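Putative TIM-barrel metal-dependent hydrolase (Mycobacterium avium subsp. paratuberculosis S397, PDB 4DZI) is probably a metal-dependent amidohydrolase with a TIM-barrel fold that binds two metal ions, here cadmium, at its active site. Local coordinates at residues N14-P19 against H144-W149. Sequence-based numbering, arbitrary orientation.
Sequences NHYYEP and HAFNLW. With CD (cadmium ion), chain Q.
E18 OE2, 4.1 Å from F146 CE1, is gripped by two backbone amides, those of T123 and G125, while its partner oxygen OE1 takes the amide of F124; three N-H groups thus hold the buried carboxylate in place. The setting is the TIM-barrel of an amidohydrolase, and it illustrates how a loop leaving the end of a metal-binding strand is packed against a barrel helix. Strand 9-15 ends at H15, whose NE2 binds a cadmium ion at 2.2 Å beside D13, H230, E293 and D356. Immediately beyond, Y16 turns toward helix 136-153. With chi1 at 44°, its CG sits between the backbone N and the carbonyl carbon, an orientation that presents one face of the phenol to the edge of the W149 six-membered ring. This T-shaped pair has centroids 5.3 Å apart and planes at 71°, with CH2 of W149 3.7 Å from CE1 of Y16. The F146 and Y16 side chains meet from opposite directions, F146 CZ 3.2 Å from Y16 OH and each atom near the plane of the other's ring. W149 is itself shared: E18, crossing it at about a right angle, brings CG obliquely to CH2 and CZ3, while the pyrrolidine of P19 presses CD to 3.3 Å from W149 CZ2.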
ATOM      1  N   ASN C  14      -3.299  -1.672  25.936  1.00 10.64           N
ATOM      2  CA  ASN C  14      -3.592  -0.573  26.849  1.00 11.29           C
ATOM      3  C   ASN C  14      -2.449   0.421  26.784  1.00 10.42           C
ATOM      4  O   ASN C  14      -1.352   0.098  26.358  1.00 12.25           O
ATOM      5  CB  ASN C  14      -3.736  -1.100  28.294  1.00 13.94           C
ATOM      6  CG  ASN C  14      -5.180  -1.264  28.749  1.00 16.37           C
ATOM      7  OD1 ASN C  14      -5.499  -0.973  29.917  1.00 16.82           O
ATOM      8  ND2 ASN C  14      -6.037  -1.815  27.893  1.00 15.23           N
ATOM      9  N   HIS C  15      -2.731   1.671  27.163  1.00 12.20           N
ATOM     10  CA  HIS C  15      -1.693   2.713  27.187  1.00 10.43           C
ATOM     11  C   HIS C  15      -1.533   3.446  28.506  1.00 12.35           C
ATOM     12  O   HIS C  15      -2.470   3.531  29.289  1.00 12.44           O
ATOM     13  CB  HIS C  15      -1.967   3.741  26.063  1.00 11.13           C
ATOM     14  CG  HIS C  15      -1.828   3.148  24.694  1.00 11.86           C
ATOM     15  ND1 HIS C  15      -0.637   3.041  24.089  1.00 13.29           N
ATOM     16  CD2 HIS C  15      -2.759   2.540  23.852  1.00 13.74           C
ATOM     17  CE1 HIS C  15      -0.782   2.418  22.903  1.00  8.32           C
ATOM     18  NE2 HIS C  15      -2.069   2.110  22.746  1.00 11.27           N
ATOM     19  N   TYR C  16      -0.322   3.947  28.731  1.00 13.98           N
ATOM     20  CA  TYR C  16      -0.070   5.030  29.676  1.00 15.12           C
ATOM     21  C   TYR C  16       0.173   6.297  28.845  1.00 19.44           C
ATOM     22  O   TYR C  16       0.355   6.235  27.609  1.00 13.48           O
ATOM     23  CB  TYR C  16       1.156   4.719  30.546  1.00 14.18           C
ATOM     24  CG  TYR C  16       2.292   4.174  29.749  1.00 11.64           C
ATOM     25  CD1 TYR C  16       3.091   5.010  28.946  1.00 11.93           C
ATOM     26  CD2 TYR C  16       2.579   2.804  29.751  1.00 12.98           C
ATOM     27  CE1 TYR C  16       4.127   4.484  28.179  1.00 14.83           C
ATOM     28  CE2 TYR C  16       3.612   2.268  28.972  1.00 12.71           C
ATOM     29  CZ  TYR C  16       4.389   3.116  28.199  1.00 14.22           C
ATOM     30  OH  TYR C  16       5.401   2.615  27.425  1.00 16.45           O
ATOM     31  N   TYR C  17       0.182   7.453  29.515  1.00 11.93           N
ATOM     32  CA  TYR C  17       0.613   8.686  28.872  1.00 12.42           C
ATOM     33  C   TYR C  17       1.939   9.028  29.543  1.00 13.10           C
ATOM     34  O   TYR C  17       2.031   9.162  30.782  1.00 15.11           O
ATOM     35  CB  TYR C  17      -0.426   9.778  29.075  1.00 14.65           C
ATOM     36  CG  TYR C  17      -1.690   9.551  28.258  1.00 11.81           C
ATOM     37  CD1 TYR C  17      -1.611   9.366  26.876  1.00 14.41           C
ATOM     38  CD2 TYR C  17      -2.945   9.458  28.844  1.00 11.91           C
ATOM     39  CE1 TYR C  17      -2.743   9.181  26.093  1.00 13.68           C
ATOM     40  CE2 TYR C  17      -4.079   9.240  28.082  1.00 15.57           C
ATOM     41  CZ  TYR C  17      -3.980   9.092  26.701  1.00 12.85           C
ATOM     42  OH  TYR C  17      -5.123   8.919  25.944  1.00 15.17           O
ATOM     43  N   GLU C  18       2.992   9.133  28.760  1.00 13.15           N
ATOM     44  CA  GLU C  18       4.325   9.371  29.339  1.00 12.39           C
ATOM     45  C   GLU C  18       4.424  10.722  30.008  1.00 14.12           C
ATOM     46  O   GLU C  18       3.930  11.701  29.495  1.00 15.14           O
ATOM     47  CB  GLU C  18       5.415   9.328  28.276  1.00 14.94           C
ATOM     48  CG  GLU C  18       5.610   7.987  27.573  1.00 17.23           C
ATOM     49  CD  GLU C  18       4.666   7.743  26.393  1.00 12.62           C
ATOM     50  OE1 GLU C  18       3.643   8.430  26.200  1.00 14.47           O
ATOM     51  OE2 GLU C  18       4.992   6.840  25.605  1.00 13.55           O
ATOM     52  N   PRO C  19       5.135  10.779  31.129  1.00 15.73           N
ATOM     53  CA  PRO C  19       5.512  12.091  31.658  1.00 20.32           C
ATOM     54  C   PRO C  19       6.562  12.749  30.759  1.00 16.48           C
ATOM     55  O   PRO C  19       7.211  12.081  29.933  1.00 14.97           O
ATOM     56  CB  PRO C  19       6.108  11.748  33.023  1.00 23.32           C
ATOM     57  CG  PRO C  19       6.689  10.376  32.821  1.00 21.10           C
ATOM     58  CD  PRO C  19       5.669   9.671  31.946  1.00 15.84           C
ATOM     59  N   HIS C 144      17.113   3.054  25.254  1.00 16.74           N
ATOM     60  CA  HIS C 144      17.513   2.541  26.565  1.00 17.97           C
ATOM     61  C   HIS C 144      16.984   3.415  27.696  1.00 17.76           C
ATOM     62  O   HIS C 144      16.445   2.898  28.700  1.00 16.80           O
ATOM     63  CB  HIS C 144      19.042   2.329  26.654  1.00 17.86           C
ATOM     64  CG  HIS C 144      19.458   1.644  27.912  1.00 17.00           C
ATOM     65  ND1 HIS C 144      18.999   0.411  28.242  1.00 18.18           N
ATOM     66  CD2 HIS C 144      20.273   2.064  28.959  1.00 23.12           C
ATOM     67  CE1 HIS C 144      19.520   0.055  29.440  1.00 23.42           C
ATOM     68  NE2 HIS C 144      20.301   1.065  29.871  1.00 19.91           N
ATOM     69  N   ALA C 145      17.089   4.739  27.546  1.00 15.59           N
ATOM     70  CA  ALA C 145      16.594   5.687  28.566  1.00 15.49           C
ATOM     71  C   ALA C 145      15.108   5.456  28.825  1.00 14.70           C
ATOM     72  O   ALA C 145      14.647   5.369  29.975  1.00 16.30           O
ATOM     73  CB  ALA C 145      16.795   7.117  28.091  1.00 20.30           C
ATOM     74  N   PHE C 146      14.356   5.317  27.733  1.00 14.53           N
ATOM     75  CA  PHE C 146      12.948   5.068  27.814  1.00 13.53           C
ATOM     76  C   PHE C 146      12.621   3.768  28.569  1.00 11.38           C
ATOM     77  O   PHE C 146      11.698   3.731  29.397  1.00 14.23           O
ATOM     78  CB  PHE C 146      12.347   4.991  26.386  1.00 13.28           C
ATOM     79  CG  PHE C 146      10.891   4.562  26.375  1.00 13.26           C
ATOM     80  CD1 PHE C 146       9.898   5.481  26.651  1.00 17.67           C
ATOM     81  CD2 PHE C 146      10.532   3.236  26.136  1.00 15.42           C
ATOM     82  CE1 PHE C 146       8.558   5.103  26.640  1.00 17.05           C
ATOM     83  CE2 PHE C 146       9.192   2.838  26.175  1.00 13.96           C
ATOM     84  CZ  PHE C 146       8.211   3.793  26.426  1.00 16.59           C
ATOM     85  N   ASN C 147      13.348   2.705  28.247  1.00 13.48           N
ATOM     86  CA  ASN C 147      13.107   1.408  28.853  1.00 14.23           C
ATOM     87  C   ASN C 147      13.416   1.470  30.355  1.00 16.65           C
ATOM     88  O   ASN C 147      12.714   0.852  31.140  1.00 15.54           O
ATOM     89  CB  ASN C 147      13.978   0.363  28.172  1.00 12.57           C
ATOM     90  CG  ASN C 147      13.485   0.008  26.783  1.00 11.60           C
ATOM     91  OD1 ASN C 147      12.362   0.332  26.410  1.00 14.65           O
ATOM     92  ND2 ASN C 147      14.320  -0.705  26.029  1.00 10.62           N
ATOM     93  N   LEU C 148      14.454   2.219  30.739  1.00 16.46           N
ATOM     94  CA  LEU C 148      14.755   2.418  32.169  1.00 19.66           C
ATOM     95  C   LEU C 148      13.593   3.151  32.841  1.00 18.62           C
ATOM     96  O   LEU C 148      13.150   2.769  33.922  1.00 18.19           O
ATOM     97  CB  LEU C 148      16.063   3.210  32.340  1.00 16.02           C
ATOM     98  CG  LEU C 148      17.383   2.481  32.003  1.00 15.42           C
ATOM     99  CD1 LEU C 148      18.582   3.421  31.958  1.00 20.15           C
ATOM    100  CD2 LEU C 148      17.612   1.386  33.031  1.00 21.23           C
ATOM    101  N   TRP C 149      13.106   4.229  32.208  1.00 14.35           N
ATOM    102  CA  TRP C 149      11.969   4.938  32.724  1.00 15.11           C
ATOM    103  C   TRP C 149      10.763   4.019  32.875  1.00 13.75           C
ATOM    104  O   TRP C 149      10.016   4.063  33.858  1.00 15.70           O
ATOM    105  CB  TRP C 149      11.614   6.157  31.823  1.00 13.60           C
ATOM    106  CG  TRP C 149      10.219   6.577  32.182  1.00 15.71           C
ATOM    107  CD1 TRP C 149       9.831   7.313  33.295  1.00 16.18           C
ATOM    108  CD2 TRP C 149       8.964   6.126  31.554  1.00 11.35           C
ATOM    109  NE1 TRP C 149       8.483   7.397  33.372  1.00 17.92           N
ATOM    110  CE2 TRP C 149       7.895   6.714  32.318  1.00 15.51           C
ATOM    111  CE3 TRP C 149       8.649   5.350  30.414  1.00 12.42           C
ATOM    112  CZ2 TRP C 149       6.556   6.508  32.007  1.00 15.85           C
ATOM    113  CZ3 TRP C 149       7.288   5.164  30.095  1.00 12.90           C
ATOM    114  CH2 TRP C 149       6.261   5.726  30.888  1.00 14.27           C
TER
HETATM  115 CD    CD Q 502      -2.959   0.831  21.207  1.00 12.10          CD